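Local atomic coordinates of mannan endo-1,4-beta-mannosidase (Mytilus edulis, PDB entry 2C0H), a protein that hydrolyses internal beta-1,4-mannosidic linkages in mannans, galactomannans and glucomannans, cutting mannotetraose and longer chains but not mannobiose or mannotriose. Residues 29-34 and 111-116; 62-67 and 94-99; 144-149 and 213-218; 158-163 and 202-207. The protein carries 3 engineered substitutions. All blocks are in the same frame, centred on the assembly; numbering follows the deposited sequence.

Contact 1. Residues 29-34 and 111-116; sequences VNYARD and LWNGAV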
loop_
_atom_site.group_PDB
_atom_site.type_symbol
_atom_site.label_atom_id
_atom_site.label_comp_id
_atom_site.label_asym_id
_atom_site.label_seq_id
_atom_site.Cartn_x
_atom_site.Cartn_y
_atom_site.Cartn_z
ATOM N N VAL A 29 -0.878 -8.391 -13.418
ATOM C CA VAL A 29 -1.146 -8.842 -14.794
ATOM C C VAL A 29 -1.684 -10.268 -14.687
ATOM O O VAL A 29 -2.856 -10.525 -14.994
ATOM C CB VAL A 29 0.091 -8.718 -15.703
ATOM C CG1 VAL A 29 -0.196 -9.320 -17.097
ATOM C CG2 VAL A 29 0.521 -7.242 -15.807
ATOM N N ASN A 30 -0.852 -11.187 -14.200
ATOM C CA ASN A 30 -1.327 -12.510 -13.807
ATOM C C ASN A 30 -1.322 -12.600 -12.274
ATOM O O ASN A 30 -0.261 -12.709 -11.668
ATOM C CB ASN A 30 -0.483 -13.625 -14.426
ATOM C CG ASN A 30 -1.196 -15.002 -14.394
ATOM O OD1 ASN A 30 -2.436 -15.107 -14.475
ATOM N ND2 ASN A 30 -0.404 -16.056 -14.289
ATOM N N TYR A 31 -2.520 -12.537 -11.693
ATOM C CA TYR A 31 -2.744 -12.398 -10.223
ATOM C C TYR A 31 -1.911 -13.378 -9.413
ATOM O O TYR A 31 -2.051 -14.576 -9.582
ATOM C CB TYR A 31 -4.238 -12.584 -9.912
ATOM C CG TYR A 31 -4.678 -12.429 -8.470
ATOM C CD1 TYR A 31 -5.063 -11.200 -7.961
ATOM C CD2 TYR A 31 -4.785 -13.530 -7.633
ATOM C CE1 TYR A 31 -5.508 -11.063 -6.660
ATOM C CE2 TYR A 31 -5.230 -13.398 -6.331
ATOM C CZ TYR A 31 -5.586 -12.162 -5.848
ATOM O OH TYR A 31 -6.032 -12.029 -4.559
ATOM N N ALA A 32 -1.028 -12.839 -8.568
ATOM C CA ALA A 32 -0.147 -13.602 -7.659
ATOM C C ALA A 32 0.987 -14.381 -8.339
ATOM O O ALA A 32 1.723 -15.120 -7.664
ATOM C CB ALA A 32 -0.956 -14.513 -6.766
ATOM N N ARG A 33 1.139 -14.211 -9.652
ATOM C CA ARG A 33 2.090 -14.969 -10.457
ATOM C C ARG A 33 2.796 -14.052 -11.480
ATOM O O ARG A 33 2.957 -14.408 -12.651
ATOM C CB ARG A 33 1.345 -16.120 -11.156
ATOM C CG ARG A 33 0.747 -17.123 -10.212
ATOM C CD ARG A 33 0.039 -18.268 -10.939
ATOM N NE ARG A 33 -0.762 -19.053 -10.003
ATOM C CZ ARG A 33 -0.317 -20.054 -9.243
ATOM N NH1 ARG A 33 0.956 -20.445 -9.281
ATOM N NH2 ARG A 33 -1.166 -20.673 -8.428
ATOM N N ASP A 34 3.248 -12.884 -11.023
ATOM C CA ASP A 34 3.875 -11.902 -11.910
ATOM C C ASP A 34 5.410 -11.834 -11.813
ATOM O O ASP A 34 6.061 -11.344 -12.733
ATOM C CB ASP A 34 3.284 -10.513 -11.655
ATOM C CG ASP A 34 1.945 -10.307 -12.333
ATOM O OD1 ASP A 34 1.818 -10.714 -13.505
ATOM O OD2 ASP A 34 1.046 -9.704 -11.721
ATOM N N LEU A 111 2.977 -6.504 -0.385
ATOM C CA LEU A 111 3.385 -7.868 -0.071
ATOM C C LEU A 111 2.198 -8.850 -0.002
ATOM O O LEU A 111 2.213 -9.845 -0.728
ATOM C CB LEU A 111 4.161 -7.888 1.265
ATOM C CG LEU A 111 5.466 -7.097 1.274
ATOM C CD1 LEU A 111 6.023 -7.191 2.697
ATOM C CD2 LEU A 111 6.469 -7.563 0.259
ATOM N N TRP A 112 1.214 -8.561 0.848
ATOM C CA TRP A 112 0.086 -9.469 1.167
ATOM C C TRP A 112 -1.278 -8.853 0.889
ATOM O O TRP A 112 -1.400 -7.642 0.716
ATOM C CB TRP A 112 0.141 -9.898 2.634
ATOM C CG TRP A 112 1.490 -10.404 3.041
ATOM C CD1 TRP A 112 2.409 -9.746 3.817
ATOM C CD2 TRP A 112 2.086 -11.657 2.696
ATOM N NE1 TRP A 112 3.517 -10.508 3.968
ATOM C CE2 TRP A 112 3.359 -11.686 3.293
ATOM C CE3 TRP A 112 1.675 -12.754 1.923
ATOM C CZ2 TRP A 112 4.226 -12.781 3.165
ATOM C CZ3 TRP A 112 2.543 -13.843 1.789
ATOM C CH2 TRP A 112 3.804 -13.839 2.416
ATOM N N ASN A 113 -2.311 -9.693 0.869
ATOM C CA ASN A 113 -3.701 -9.236 0.680
ATOM C C ASN A 113 -4.664 -9.834 1.719
ATOM O O ASN A 113 -4.748 -11.062 1.868
ATOM C CB ASN A 113 -4.158 -9.632 -0.725
ATOM C CG ASN A 113 -5.551 -9.136 -1.049
ATOM O OD1 ASN A 113 -6.024 -8.153 -0.493
ATOM N ND2 ASN A 113 -6.214 -9.832 -1.969
ATOM N N GLY A 114 -5.437 -8.977 2.386
ATOM C CA GLY A 114 -6.447 -9.385 3.361
ATOM C C GLY A 114 -7.899 -9.235 2.910
ATOM O O GLY A 114 -8.817 -9.430 3.704
ATOM N N ALA A 115 -8.116 -8.897 1.638
ATOM C CA ALA A 115 -9.470 -8.580 1.139
ATOM C C ALA A 115 -10.259 -9.794 0.650
ATOM O O ALA A 115 -11.479 -9.719 0.456
ATOM C CB ALA A 115 -9.388 -7.536 0.027
ATOM N N VAL A 116 -9.571 -10.903 0.433
ATOM C CA VAL A 116 -10.197 -12.119 -0.048
ATOM C C VAL A 116 -9.469 -13.298 0.570
ATOM O O VAL A 116 -8.270 -13.230 0.818
ATOM C CB VAL A 116 -10.209 -12.179 -1.591
ATOM C CG1 VAL A 116 -8.826 -12.449 -2.158
ATOM C CG2 VAL A 116 -11.242 -13.217 -2.075
#
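Tyr31 turns its hydroxyl to the carboxamide of Asn113, whose ND2 gives a weak, bent hydrogen bond to Tyr31 OH (3.4 Å, 138° at the hydrogen). Ring and amide planes stand 77° apart. Val116 comes from the opposite direction, its CG1 3.7 Å from Tyr31 OH. Tyrosine suits the span: CG anti to the backbone N (chi1 -178°) carries the ring across, its hydroxyl supplying the polar end. Asn113 ends strand 106-113 at the C-terminal mouth of the (beta/alpha)8 barrel, where family 5 enzymes hold substrate, and its OD1 accepts from ND2 of Asn162, a substrate ligand by similarity. The same OD1 takes Ala115 N (3.1 Å) in an Asx turn, the donor above the carbonyl plane. A leucine at Asn113 would probably leave Ala115 N and Asn162 ND2 without this acceptor and Tyr31 OH without its weak donor. Behind Tyr31, the type II turn from Asn30 to Arg33 is flanked by Asp34, whose carboxylate oxygens receive the N-H of Val29 and Asn30; Trp28 meets the tyrosine ring edge-to-face.

Contact 2. Residues 62-67 and 94-99; sequences VRVWLH and RAYLHA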
loop_
_atom_site.group_PDB
_atom_site.type_symbol
_atom_site.label_atom_id
_atom_site.label_comp_id
_atom_site.label_asym_id
_atom_site.label_seq_id
_atom_site.Cartn_x
_atom_site.Cartn_y
_atom_site.Cartn_z
ATOM N N VAL A 62 3.345 3.607 -9.593
ATOM C CA VAL A 62 2.495 2.432 -9.799
ATOM C C VAL A 62 2.559 1.576 -8.534
ATOM O O VAL A 62 3.658 1.370 -8.000
ATOM C CB VAL A 62 2.948 1.578 -11.015
ATOM C CG1 VAL A 62 2.070 0.359 -11.191
ATOM C CG2 VAL A 62 2.938 2.385 -12.281
ATOM N N ARG A 63 1.402 1.092 -8.079
ATOM C CA ARG A 63 1.298 0.094 -7.003
ATOM C C ARG A 63 1.058 -1.281 -7.640
ATOM O O ARG A 63 0.136 -1.465 -8.454
ATOM C CB ARG A 63 0.175 0.476 -6.027
ATOM C CG ARG A 63 -0.141 -0.496 -4.884
ATOM C CD ARG A 63 -1.130 0.169 -3.892
ATOM N NE ARG A 63 -1.508 -0.635 -2.713
ATOM C CZ ARG A 63 -2.692 -1.190 -2.471
ATOM N NH1 ARG A 63 -3.706 -1.087 -3.323
ATOM N NH2 ARG A 63 -2.883 -1.865 -1.346
ATOM N N VAL A 64 1.875 -2.253 -7.254
ATOM C CA VAL A 64 1.773 -3.610 -7.786
ATOM C C VAL A 64 1.787 -4.632 -6.656
ATOM O O VAL A 64 2.508 -4.456 -5.688
ATOM C CB VAL A 64 2.901 -3.895 -8.791
ATOM C CG1 VAL A 64 4.252 -3.936 -8.130
ATOM C CG2 VAL A 64 2.659 -5.182 -9.547
ATOM N N TRP A 65 0.972 -5.674 -6.765
ATOM C CA TRP A 65 0.866 -6.711 -5.722
ATOM C C TRP A 65 1.827 -7.871 -6.004
ATOM O O TRP A 65 1.949 -8.339 -7.144
ATOM C CB TRP A 65 -0.577 -7.219 -5.611
ATOM C CG TRP A 65 -1.613 -6.208 -5.117
ATOM C CD1 TRP A 65 -1.445 -4.853 -4.931
ATOM C CD2 TRP A 65 -2.964 -6.487 -4.786
ATOM N NE1 TRP A 65 -2.615 -4.291 -4.492
ATOM C CE2 TRP A 65 -3.573 -5.268 -4.413
ATOM C CE3 TRP A 65 -3.736 -7.656 -4.784
ATOM C CZ2 TRP A 65 -4.919 -5.198 -4.013
ATOM C CZ3 TRP A 65 -5.066 -7.583 -4.389
ATOM C CH2 TRP A 65 -5.639 -6.365 -4.012
ATOM N N LEU A 66 2.500 -8.346 -4.948
ATOM C CA LEU A 66 3.582 -9.315 -5.058
ATOM C C LEU A 66 3.161 -10.735 -4.592
ATOM O O LEU A 66 2.716 -11.542 -5.409
ATOM C CB LEU A 66 4.825 -8.791 -4.303
ATOM C CG LEU A 66 6.140 -9.555 -4.551
ATOM C CD1 LEU A 66 6.674 -9.347 -5.953
ATOM C CD2 LEU A 66 7.202 -9.108 -3.566
ATOM N N HIS A 67 3.229 -11.048 -3.300
ATOM C CA HIS A 67 2.923 -12.430 -2.852
ATOM C C HIS A 67 1.434 -12.765 -2.796
ATOM O O HIS A 67 1.055 -13.892 -3.124
ATOM C CB HIS A 67 3.493 -12.732 -1.464
ATOM C CG HIS A 67 4.927 -12.361 -1.277
ATOM N ND1 HIS A 67 5.928 -12.763 -2.131
ATOM C CD2 HIS A 67 5.538 -11.717 -0.256
ATOM C CE1 HIS A 67 7.093 -12.335 -1.667
ATOM N NE2 HIS A 67 6.880 -11.702 -0.527
ATOM N N ARG A 94 13.996 -6.611 -10.414
ATOM C CA ARG A 94 14.994 -5.653 -10.883
ATOM C C ARG A 94 14.763 -5.278 -12.342
ATOM O O ARG A 94 14.936 -4.125 -12.697
ATOM C CB ARG A 94 16.418 -6.182 -10.679
ATOM C CG ARG A 94 17.437 -5.088 -10.521
ATOM C CD ARG A 94 18.845 -5.622 -10.462
ATOM N NE ARG A 94 19.140 -6.391 -9.248
ATOM C CZ ARG A 94 19.395 -5.856 -8.055
ATOM N NH1 ARG A 94 19.342 -4.540 -7.862
ATOM N NH2 ARG A 94 19.695 -6.644 -7.029
ATOM N N ALA A 95 14.359 -6.236 -13.180
ATOM C CA ALA A 95 14.110 -5.934 -14.602
ATOM C C ALA A 95 12.958 -4.951 -14.720
ATOM O O ALA A 95 13.010 -4.031 -15.536
ATOM C CB ALA A 95 13.820 -7.181 -15.391
ATOM N N TYR A 96 11.912 -5.170 -13.927
ATOM C CA TYR A 96 10.753 -4.266 -13.898
ATOM C C TYR A 96 11.162 -2.892 -13.407
ATOM O O TYR A 96 10.781 -1.878 -13.978
ATOM C CB TYR A 96 9.609 -4.838 -13.042
ATOM C CG TYR A 96 8.355 -3.979 -12.978
ATOM C CD1 TYR A 96 7.785 -3.449 -14.136
ATOM C CD2 TYR A 96 7.705 -3.740 -11.774
ATOM C CE1 TYR A 96 6.629 -2.673 -14.071
ATOM C CE2 TYR A 96 6.551 -2.969 -11.712
ATOM C CZ TYR A 96 6.015 -2.438 -12.865
ATOM O OH TYR A 96 4.852 -1.674 -12.787
ATOM N N LEU A 97 11.941 -2.851 -12.336
ATOM C CA LEU A 97 12.432 -1.567 -11.832
ATOM C C LEU A 97 13.276 -0.804 -12.875
ATOM O O LEU A 97 13.181 0.420 -12.947
ATOM C CB LEU A 97 13.197 -1.762 -10.507
ATOM C CG LEU A 97 12.318 -2.138 -9.307
ATOM C CD1 LEU A 97 13.212 -2.665 -8.177
ATOM C CD2 LEU A 97 11.453 -0.971 -8.809
ATOM N N HIS A 98 14.077 -1.512 -13.680
ATOM C CA HIS A 98 14.878 -0.864 -14.734
ATOM C C HIS A 98 13.966 -0.296 -15.811
ATOM O O HIS A 98 14.213 0.798 -16.295
ATOM C CB HIS A 98 15.883 -1.813 -15.373
ATOM C CG HIS A 98 17.036 -2.177 -14.494
ATOM N ND1 HIS A 98 17.356 -1.495 -13.341
ATOM C CD2 HIS A 98 17.957 -3.158 -14.620
ATOM C CE1 HIS A 98 18.424 -2.048 -12.789
ATOM N NE2 HIS A 98 18.805 -3.061 -13.544
ATOM N N ALA A 99 12.916 -1.025 -16.174
ATOM C CA ALA A 99 11.913 -0.505 -17.118
ATOM C C ALA A 99 11.210 0.746 -16.586
ATOM O O ALA A 99 11.020 1.726 -17.316
ATOM C CB ALA A 99 10.896 -1.592 -17.449
#
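Tyr96 points from helix 89-102 at strand 61-68 and lays its outer end against two valines. With chi1 at -179° the ring stands straight off the helix and spans backbones whose nearest CA atoms, such as those of Val64 and Tyr96, are still 10.9 Å apart. Val62 meets the end of the ring at a slant, with CG1 3.8 Å from Tyr96 OH. Val64 approaches the ring obliquely, its CG1 4.4 Å from Tyr96 CE2. Short branched side chains suit a strand that needs apolar bulk close to its backbone, while the long flat tyrosine fills the wider distance from the helix. Phe47 of helix 40-56 touches both Val64 and the Tyr96 ring, so this apolar layer extends to that neighbouring helix. The intervening Arg63 turns away from Tyr96, to salt bridges with Asp159 and with Glu294, by similarity the nucleophile; NE1 of Trp65, a substrate ligand by similarity, lies 3.5 Å above one face of the Arg63 guanidinium, towards its rim. Valines facing the helix and Arg63 and Trp65 facing inward place this strand in the wall of a (beta/alpha)8 barrel, here in the beta-alpha-beta crossover that leads on to parallel strand 106-113.

Contact 3. Residues 144-149 and 213-218; sequences PMANAL and KEVDPG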
loop_
_atom_site.group_PDB
_atom_site.type_symbol
_atom_site.label_atom_id
_atom_site.label_comp_id
_atom_site.label_asym_id
_atom_site.label_seq_id
_atom_site.Cartn_x
_atom_site.Cartn_y
_atom_site.Cartn_z
ATOM N N PRO A 144 16.243 -10.364 2.536
ATOM C CA PRO A 144 16.984 -10.530 1.276
ATOM C C PRO A 144 16.460 -9.664 0.127
ATOM O O PRO A 144 17.244 -9.058 -0.597
ATOM C CB PRO A 144 16.822 -12.028 0.976
ATOM C CG PRO A 144 16.669 -12.642 2.314
ATOM C CD PRO A 144 15.888 -11.665 3.131
ATOM N N MET A 145 15.140 -9.587 -0.005
ATOM C CA MET A 145 14.513 -8.823 -1.063
ATOM C C MET A 145 14.750 -7.322 -0.883
ATOM O O MET A 145 15.181 -6.634 -1.817
ATOM C CB MET A 145 13.020 -9.130 -1.082
ATOM C CG MET A 145 12.276 -8.655 -2.266
ATOM S SD MET A 145 10.721 -9.595 -2.350
ATOM C CE MET A 145 10.069 -9.362 -0.696
ATOM N N ALA A 146 14.490 -6.823 0.321
ATOM C CA ALA A 146 14.616 -5.393 0.595
ATOM C C ALA A 146 16.073 -4.953 0.498
ATOM O O ALA A 146 16.372 -3.868 0.011
ATOM C CB ALA A 146 14.044 -5.056 1.938
ATOM N N ASN A 147 16.991 -5.805 0.940
ATOM C CA ASN A 147 18.409 -5.456 0.862
ATOM C C ASN A 147 18.924 -5.416 -0.585
ATOM O O ASN A 147 19.683 -4.523 -0.973
ATOM C CB ASN A 147 19.220 -6.458 1.688
ATOM C CG ASN A 147 20.613 -5.967 1.986
ATOM O OD1 ASN A 147 20.796 -4.883 2.542
ATOM N ND2 ASN A 147 21.602 -6.755 1.612
ATOM N N ALA A 148 18.488 -6.366 -1.401
ATOM C CA ALA A 148 18.952 -6.485 -2.775
ATOM C C ALA A 148 18.485 -5.322 -3.660
ATOM O O ALA A 148 19.190 -4.922 -4.577
ATOM C CB ALA A 148 18.484 -7.803 -3.375
ATOM N N LEU A 149 17.284 -4.820 -3.398
ATOM C CA LEU A 149 16.649 -3.801 -4.260
ATOM C C LEU A 149 16.768 -2.353 -3.787
ATOM O O LEU A 149 16.340 -1.428 -4.489
ATOM C CB LEU A 149 15.173 -4.151 -4.430
ATOM C CG LEU A 149 14.948 -5.501 -5.094
ATOM C CD1 LEU A 149 13.479 -5.871 -5.069
ATOM C CD2 LEU A 149 15.468 -5.527 -6.523
ATOM N N LYS A 213 13.119 -1.797 7.597
ATOM C CA LYS A 213 13.917 -0.639 8.008
ATOM C C LYS A 213 15.241 -1.049 8.638
ATOM O O LYS A 213 16.138 -0.225 8.760
ATOM C CB LYS A 213 13.127 0.250 8.958
ATOM C CG LYS A 213 11.991 0.991 8.270
ATOM C CD LYS A 213 11.184 1.775 9.271
ATOM C CE LYS A 213 10.246 2.749 8.602
ATOM N NZ LYS A 213 9.738 3.734 9.598
ATOM N N GLU A 214 15.378 -2.310 9.025
ATOM C CA GLU A 214 16.673 -2.810 9.512
ATOM C C GLU A 214 17.712 -2.921 8.396
ATOM O O GLU A 214 18.895 -2.630 8.619
ATOM C CB GLU A 214 16.495 -4.159 10.205
ATOM C CG GLU A 214 17.718 -4.642 10.961
ATOM C CD GLU A 214 17.425 -5.839 11.847
ATOM O OE1 GLU A 214 18.362 -6.292 12.548
ATOM O OE2 GLU A 214 16.266 -6.326 11.854
ATOM N N VAL A 215 17.289 -3.353 7.208
ATOM C CA VAL A 215 18.193 -3.534 6.065
ATOM C C VAL A 215 18.174 -2.359 5.076
ATOM O O VAL A 215 19.128 -2.175 4.322
ATOM C CB VAL A 215 17.913 -4.861 5.302
ATOM C CG1 VAL A 215 18.137 -6.051 6.232
ATOM C CG2 VAL A 215 16.503 -4.895 4.717
ATOM N N ASP A 216 17.092 -1.580 5.088
ATOM C CA ASP A 216 16.947 -0.370 4.267
ATOM C C ASP A 216 16.318 0.752 5.112
ATOM O O ASP A 216 15.121 1.069 5.011
ATOM C CB ASP A 216 16.090 -0.669 3.039
ATOM C CG ASP A 216 16.005 0.503 2.076
ATOM O OD1 ASP A 216 16.751 1.505 2.238
ATOM O OD2 ASP A 216 15.168 0.427 1.148
ATOM N N PRO A 217 17.123 1.352 5.993
ATOM C CA PRO A 217 16.612 2.327 6.937
ATOM C C PRO A 217 15.866 3.515 6.341
ATOM O O PRO A 217 15.020 4.095 7.024
ATOM C CB PRO A 217 17.879 2.783 7.676
ATOM C CG PRO A 217 18.806 1.652 7.544
ATOM C CD PRO A 217 18.558 1.083 6.195
ATOM N N GLY A 218 16.156 3.855 5.088
ATOM C CA GLY A 218 15.490 4.977 4.418
ATOM C C GLY A 218 14.256 4.580 3.635
ATOM O O GLY A 218 13.651 5.426 2.962
HETATM O O HOH W 1 14.156 -1.824 0.115
#
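Val215, in the last turn of helix 198-215, packs against helix 131-149 through its CB and CG2. Its CB meets Asn147 crosswise, 4.0 Å from Asn147 OD1 and only slightly farther from Asn147 CB, the two side chains at about a right angle. From there CG2 goes on to the methyl of Ala146, 3.7 Å from Ala146 CB, and rests 3.9 Å from the backbone N of Asn147. This reach depends on chi1 of -62°, which puts CG2 between the backbone N and the carbonyl carbon. Alanine suits the spot opposite, for the helices come close here, with the CA atoms of Asn147 and Val215 5.6 Å apart. Both helices belong to the outer layer of the (beta/alpha)8 barrel, one running into strand 155-162 and the other following it, and the contact lies away from the annotated sites. Polar groups edge the apolar patch. Asn147 OD1 and Val215 O are both acceptors and do not bond each other; NZ of Lys150 donates to each. On the other flank, where Asp216 leaves helical geometry, a water donates to Ala146 O (3.0 Å) and to Asp216 OD2 (2.7 Å), bridging two acceptors that could not pair directly. One residue before Val215, Glu214 forms a salt bridge with Lys143, a further polar tie, this one directly between the two helices.

Contact 4. Residues 158-163 and 202-207; sequences WDIMNE and GRFVNW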
loop_
_atom_site.group_PDB
_atom_site.type_symbol
_atom_site.label_atom_id
_atom_site.label_comp_id
_atom_site.label_asym_id
_atom_site.label_seq_id
_atom_site.Cartn_x
_atom_site.Cartn_y
_atom_site.Cartn_z
ATOM N N TRP A 158 7.312 -0.011 0.017
ATOM C CA TRP A 158 6.663 -1.280 0.369
ATOM C C TRP A 158 5.349 -1.053 1.120
ATOM O O TRP A 158 5.290 -0.303 2.087
ATOM C CB TRP A 158 7.607 -2.145 1.236
ATOM C CG TRP A 158 8.958 -2.378 0.645
ATOM C CD1 TRP A 158 10.110 -1.666 0.886
ATOM C CD2 TRP A 158 9.327 -3.409 -0.283
ATOM N NE1 TRP A 158 11.143 -2.182 0.164
ATOM C CE2 TRP A 158 10.701 -3.258 -0.558
ATOM C CE3 TRP A 158 8.622 -4.436 -0.925
ATOM C CZ2 TRP A 158 11.384 -4.093 -1.444
ATOM C CZ3 TRP A 158 9.305 -5.272 -1.789
ATOM C CH2 TRP A 158 10.669 -5.093 -2.048
ATOM N N ASP A 159 4.292 -1.728 0.685
ATOM C CA ASP A 159 3.005 -1.751 1.376
ATOM C C ASP A 159 2.887 -3.156 1.973
ATOM O O ASP A 159 2.912 -4.135 1.246
ATOM C CB ASP A 159 1.910 -1.424 0.334
ATOM C CG ASP A 159 0.492 -1.636 0.816
ATOM O OD1 ASP A 159 0.228 -2.070 1.961
ATOM O OD2 ASP A 159 -0.418 -1.343 -0.014
ATOM N N ILE A 160 2.811 -3.251 3.294
ATOM C CA ILE A 160 2.792 -4.564 3.952
ATOM C C ILE A 160 1.562 -5.392 3.609
ATOM O O ILE A 160 1.666 -6.595 3.433
ATOM C CB ILE A 160 2.878 -4.466 5.480
ATOM C CG1 ILE A 160 4.106 -3.664 5.911
ATOM C CG2 ILE A 160 2.886 -5.851 6.111
ATOM C CD1 ILE A 160 5.386 -4.103 5.357
ATOM N N MET A 161 0.394 -4.777 3.543
ATOM C CA MET A 161 -0.819 -5.561 3.305
ATOM C C MET A 161 -1.917 -4.703 2.740
ATOM O O MET A 161 -2.109 -3.582 3.177
ATOM C CB MET A 161 -1.325 -6.221 4.589
ATOM C CG MET A 161 -2.393 -7.280 4.351
ATOM S SD MET A 161 -2.794 -8.153 5.883
ATOM C CE MET A 161 -3.084 -9.801 5.295
ATOM N N ASN A 162 -2.630 -5.239 1.757
ATOM C CA ASN A 162 -3.861 -4.638 1.300
ATOM C C ASN A 162 -5.043 -5.020 2.210
ATOM O O ASN A 162 -5.341 -6.202 2.394
ATOM C CB ASN A 162 -4.134 -5.110 -0.130
ATOM C CG ASN A 162 -5.357 -4.476 -0.700
ATOM O OD1 ASN A 162 -5.366 -3.279 -0.891
ATOM N ND2 ASN A 162 -6.417 -5.247 -0.885
ATOM N N GLU A 163 -5.709 -4.011 2.762
ATOM C CA GLU A 163 -6.949 -4.149 3.533
ATOM C C GLU A 163 -6.970 -5.245 4.589
ATOM O O GLU A 163 -7.769 -6.188 4.521
ATOM C CB GLU A 163 -8.149 -4.275 2.574
ATOM C CG GLU A 163 -8.173 -3.111 1.595
ATOM C CD GLU A 163 -9.402 -3.055 0.721
ATOM O OE1 GLU A 163 -10.171 -4.029 0.719
ATOM O OE2 GLU A 163 -9.593 -2.007 0.045
ATOM N N GLY A 202 -1.867 -5.678 14.125
ATOM C CA GLY A 202 -0.840 -4.716 14.518
ATOM C C GLY A 202 0.545 -5.326 14.641
ATOM O O GLY A 202 1.543 -4.750 14.213
ATOM N N ARG A 203 0.623 -6.500 15.248
ATOM C CA ARG A 203 1.899 -7.211 15.338
ATOM C C ARG A 203 2.483 -7.573 13.959
ATOM O O ARG A 203 3.662 -7.406 13.703
ATOM C CB ARG A 203 1.727 -8.466 16.180
ATOM C CG ARG A 203 2.972 -9.294 16.291
ATOM C CD ARG A 203 2.727 -10.496 17.144
ATOM N NE ARG A 203 1.842 -11.475 16.497
ATOM C CZ ARG A 203 1.192 -12.446 17.142
ATOM N NH1 ARG A 203 1.312 -12.600 18.459
ATOM N NH2 ARG A 203 0.428 -13.291 16.466
ATOM N N PHE A 204 1.642 -8.073 13.064
ATOM C CA PHE A 204 2.061 -8.439 11.712
ATOM C C PHE A 204 2.724 -7.254 10.980
ATOM O O PHE A 204 3.784 -7.381 10.352
ATOM C CB PHE A 204 0.806 -8.922 10.980
ATOM C CG PHE A 204 1.039 -9.565 9.619
ATOM C CD1 PHE A 204 1.609 -10.837 9.489
ATOM C CD2 PHE A 204 0.581 -8.938 8.467
ATOM C CE1 PHE A 204 1.774 -11.421 8.241
ATOM C CE2 PHE A 204 0.738 -9.526 7.220
ATOM C CZ PHE A 204 1.329 -10.760 7.102
ATOM N N VAL A 205 2.094 -6.088 11.091
ATOM C CA VAL A 205 2.586 -4.893 10.443
ATOM C C VAL A 205 3.852 -4.389 11.136
ATOM O O VAL A 205 4.836 -4.107 10.475
ATOM C CB VAL A 205 1.509 -3.804 10.424
ATOM C CG1 VAL A 205 2.069 -2.520 9.901
ATOM C CG2 VAL A 205 0.294 -4.270 9.566
ATOM N N ASN A 206 3.805 -4.289 12.464
ATOM C CA ASN A 206 4.958 -3.818 13.251
ATOM C C ASN A 206 6.243 -4.613 12.943
ATOM O O ASN A 206 7.323 -4.041 12.733
ATOM C CB ASN A 206 4.595 -3.908 14.737
ATOM C CG ASN A 206 5.698 -3.454 15.680
ATOM O OD1 ASN A 206 6.164 -4.248 16.514
ATOM N ND2 ASN A 206 6.071 -2.183 15.613
ATOM N N TRP A 207 6.146 -5.937 12.907
ATOM C CA TRP A 207 7.354 -6.756 12.688
ATOM C C TRP A 207 7.937 -6.628 11.267
ATOM O O TRP A 207 9.149 -6.614 11.068
ATOM C CB TRP A 207 7.070 -8.220 13.017
ATOM C CG TRP A 207 6.983 -8.542 14.508
ATOM C CD1 TRP A 207 6.619 -7.704 15.518
ATOM C CD2 TRP A 207 7.295 -9.797 15.113
ATOM N NE1 TRP A 207 6.670 -8.369 16.732
ATOM C CE2 TRP A 207 7.075 -9.655 16.504
ATOM C CE3 TRP A 207 7.733 -11.029 14.612
ATOM C CZ2 TRP A 207 7.289 -10.703 17.410
ATOM C CZ3 TRP A 207 7.937 -12.084 15.521
ATOM C CH2 TRP A 207 7.718 -11.898 16.896
#
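Ile160 and Met161, neighbours in one strand, both direct their side chains at helix 202-207, whereas a regular strand would send one of them to the other face. Ile160 makes this possible by taking helix-like backbone angles (phi -64°, psi -41°). Strand 155-162 is the fourth of the (beta/alpha)8 barrel, and the helix that follows it runs back along its outside almost antiparallel, with the two short axes 9.0 Å apart at their closest. The helix answers with Phe204 and Val205. Ile160 CG2 touches both, 4.4 Å from Phe204 CE2 and equally far from Val205 CA, so the methyl of this beta-branched residue packs right up to the helix backbone. With chi1 at -171° the Phe204 ring extends from the helix towards the strand; Trp112 and Leu124 are among its other neighbours. Just past Met161 the strand delivers Asn162 and Glu163, by similarity a substrate ligand and the proton donor, the Asn-Glu pair found at this strand end in family 5 and its clan. On the inner side Asp159 OD1 accepts a weak bond from Met161 N (3.1 Å). The Met161 and Phe204 side chains cross at about a right angle in a Met-aromatic contact, SD of Met161 oblique to the ring and 4.0 Å from Phe204 CE2.

Overall arrangement
The four contacts belong to one (beta/alpha)8 barrel, their centres about 13 to 22 Å apart. Contacts 2, 1 and 4 use parallel strands 61-68, 106-113 and 155-162 in that order, side by side in the sheet; contacts 3 and 4 share helix 198-215. Along the chain contact 2 is nested within the loop closed by contact 1, and contact 4 within that closed by contact 3, the second pair following the first. Contact 1 sits at the mouth of the barrel, contacts 2 and 4 between strands and helices, and contact 3 between outer helices. A hydrogen bond from Arg63 to Asn162 joins contact 2 to contact 4, linking strands that carry probable substrate-binding and catalytic residues.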